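Local coordinates for protein tRNA delta(2)-isopentenylpyrophosphate transferase (Staphylococcus epidermidis ATCC 12228, PDB 3D3Q) that probably transfers a dimethylallyl group from dimethylallyl diphosphate onto adenosine 37 of tRNAs that read codons beginning with uridine, at residues Asn32-Ser37 with Thr93-Val98. Sequence-based numbering, arbitrary orientation.
Sequences NGEIIS and TRRGKV
A Schellman turn that ends helix 78-94 and leads into strand 98-102 meets strand 33-37 near G33 and E34 here, with E34 bonded to both R95 and V98. The turn is identified by the bonds G96 N to T93 O, at 2.9 Å, and K97 N to I92 O, with G96 at positive phi as the C-prime residue. Beyond it the chain runs alongside the strand: E34 N donates to V98 O over 3.3 Å. The same oxygen receives a CA-H...O contact from G33 CA. Further bonds of E34 and I36 to I100 continue this parallel pairing, which belongs to the P-loop NTPase-type sheet of the IPP transferase family; strand 33-37 lies between 64-65 and 98-102, and helix 78-94 packs against I36.

The charged contact sits at the end of the E34 side chain. With CD anti to CA (chi2 -177°), the chain is extended beyond CG; E34 OE1 lies at the edge of the R95 guanidinium, in its plane. R95 NH1 lies 2.6 Å from E34 OE1 in a salt bridge, but the bend at the hydrogen (118°) makes its hydrogen bond weak, and the two flat groups are turned 41° apart. Y65 OH also bonds OE1, while D91 takes R95 NH2, so each partner of the pair has a second one.

K97 crosses the E34 side chain at about a right angle by its aliphatic part: CD is 3.3 Å from E34 OE2 and 3.7 Å from E34 CG. NZ remains 4.6 Å from OE2, too far for a salt bridge, although opposite charge may still contribute weak attraction. At its base, K97 CG packs against the backbone carbonyl of N32, 3.3 Å from its O.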
loop_
_atom_site.group_PDB
_atom_site.type_symbol
_atom_site.label_atom_id
_atom_site.label_comp_id
_atom_site.label_asym_id
_atom_site.label_seq_id
_atom_site.Cartn_x
_atom_site.Cartn_y
_atom_site.Cartn_z
ATOM N N ASN A 32 -13.958 16.017 -7.874
ATOM C CA ASN A 32 -12.967 16.938 -8.451
ATOM C C ASN A 32 -11.753 17.121 -7.547
ATOM O O ASN A 32 -11.531 18.184 -6.959
ATOM C CB ASN A 32 -13.600 18.304 -8.792
ATOM C CG ASN A 32 -13.888 19.143 -7.558
ATOM O OD1 ASN A 32 -14.431 18.639 -6.569
ATOM N ND2 ASN A 32 -13.543 20.429 -7.611
ATOM N N GLY A 33 -10.977 16.050 -7.434
ATOM C CA GLY A 33 -9.782 16.089 -6.622
ATOM C C GLY A 33 -8.558 15.935 -7.501
ATOM O O GLY A 33 -8.656 15.926 -8.727
ATOM N N GLU A 34 -7.395 15.833 -6.869
ATOM C CA GLU A 34 -6.147 15.657 -7.584
ATOM C C GLU A 34 -5.370 14.592 -6.835
ATOM O O GLU A 34 -5.462 14.474 -5.611
ATOM C CB GLU A 34 -5.372 16.964 -7.646
ATOM C CG GLU A 34 -6.224 18.112 -8.150
ATOM C CD GLU A 34 -5.447 19.401 -8.280
ATOM O OE1 GLU A 34 -4.534 19.626 -7.449
ATOM O OE2 GLU A 34 -5.756 20.205 -9.196
ATOM N N ILE A 35 -4.596 13.822 -7.583
ATOM C CA ILE A 35 -3.855 12.709 -7.019
ATOM C C ILE A 35 -2.376 12.956 -6.810
ATOM O O ILE A 35 -1.716 13.566 -7.638
ATOM C CB ILE A 35 -4.013 11.464 -7.928
ATOM C CG1 ILE A 35 -5.494 11.188 -8.158
ATOM C CG2 ILE A 35 -3.343 10.261 -7.301
ATOM C CD1 ILE A 35 -5.754 10.046 -9.047
ATOM N N ILE A 36 -1.860 12.455 -5.697
ATOM C CA ILE A 36 -0.445 12.559 -5.400
ATOM C C ILE A 36 0.089 11.120 -5.419
ATOM O O ILE A 36 -0.322 10.295 -4.607
ATOM C CB ILE A 36 -0.212 13.171 -4.013
ATOM C CG1 ILE A 36 -0.682 14.623 -4.003
ATOM C CG2 ILE A 36 1.247 13.074 -3.645
ATOM C CD1 ILE A 36 -0.672 15.255 -2.635
ATOM N N SER A 37 0.982 10.815 -6.353
ATOM C CA SER A 37 1.538 9.474 -6.444
ATOM C C SER A 37 2.290 9.111 -5.159
ATOM O O SER A 37 3.150 9.862 -4.700
ATOM C CB SER A 37 2.457 9.390 -7.662
ATOM O OG SER A 37 3.338 8.293 -7.567
ATOM N N THR A 93 -5.894 21.434 -1.021
ATOM C CA THR A 93 -7.035 21.799 -0.186
ATOM C C THR A 93 -7.300 23.277 -0.290
ATOM O O THR A 93 -8.447 23.711 -0.267
ATOM C CB THR A 93 -6.795 21.527 1.312
ATOM O OG1 THR A 93 -6.131 20.267 1.504
ATOM C CG2 THR A 93 -8.125 21.519 2.046
ATOM N N ARG A 94 -6.214 24.037 -0.400
ATOM C CA ARG A 94 -6.271 25.495 -0.484
ATOM C C ARG A 94 -7.044 25.961 -1.699
ATOM O O ARG A 94 -7.598 27.055 -1.703
ATOM C CB ARG A 94 -4.843 26.068 -0.503
ATOM C CG ARG A 94 -4.735 27.557 -0.202
ATOM C CD ARG A 94 -3.269 28.009 -0.241
ATOM N NE ARG A 94 -2.628 27.673 -1.511
ATOM C CZ ARG A 94 -3.066 28.072 -2.705
ATOM N NH1 ARG A 94 -2.420 27.707 -3.812
ATOM N NH2 ARG A 94 -4.151 28.834 -2.795
ATOM N N ARG A 95 -7.079 25.130 -2.730
ATOM C CA ARG A 95 -7.811 25.487 -3.940
ATOM C C ARG A 95 -9.156 24.769 -3.969
ATOM O O ARG A 95 -9.693 24.447 -5.033
ATOM C CB ARG A 95 -6.990 25.158 -5.183
ATOM C CG ARG A 95 -5.617 25.812 -5.175
ATOM C CD ARG A 95 -4.966 25.782 -6.541
ATOM N NE ARG A 95 -4.972 24.437 -7.134
ATOM C CZ ARG A 95 -4.397 23.374 -6.583
ATOM N NH1 ARG A 95 -4.453 22.208 -7.192
ATOM N NH2 ARG A 95 -3.765 23.481 -5.420
ATOM N N GLY A 96 -9.685 24.522 -2.769
ATOM C CA GLY A 96 -10.976 23.871 -2.604
ATOM C C GLY A 96 -11.148 22.530 -3.285
ATOM O O GLY A 96 -12.227 22.224 -3.784
ATOM N N LYS A 97 -10.093 21.730 -3.315
ATOM C CA LYS A 97 -10.176 20.415 -3.942
ATOM C C LYS A 97 -9.933 19.305 -2.916
ATOM O O LYS A 97 -9.695 19.567 -1.732
ATOM C CB LYS A 97 -9.169 20.307 -5.094
ATOM C CG LYS A 97 -9.657 20.888 -6.420
ATOM C CD LYS A 97 -8.543 20.894 -7.477
ATOM C CE LYS A 97 -9.084 20.611 -8.907
ATOM N NZ LYS A 97 -10.140 21.578 -9.373
ATOM N N VAL A 98 -9.997 18.062 -3.377
ATOM C CA VAL A 98 -9.807 16.925 -2.498
ATOM C C VAL A 98 -8.499 16.215 -2.733
ATOM O O VAL A 98 -8.337 15.504 -3.730
ATOM C CB VAL A 98 -10.924 15.902 -2.674
ATOM C CG1 VAL A 98 -10.686 14.720 -1.753
ATOM C CG2 VAL A 98 -12.255 16.553 -2.391
#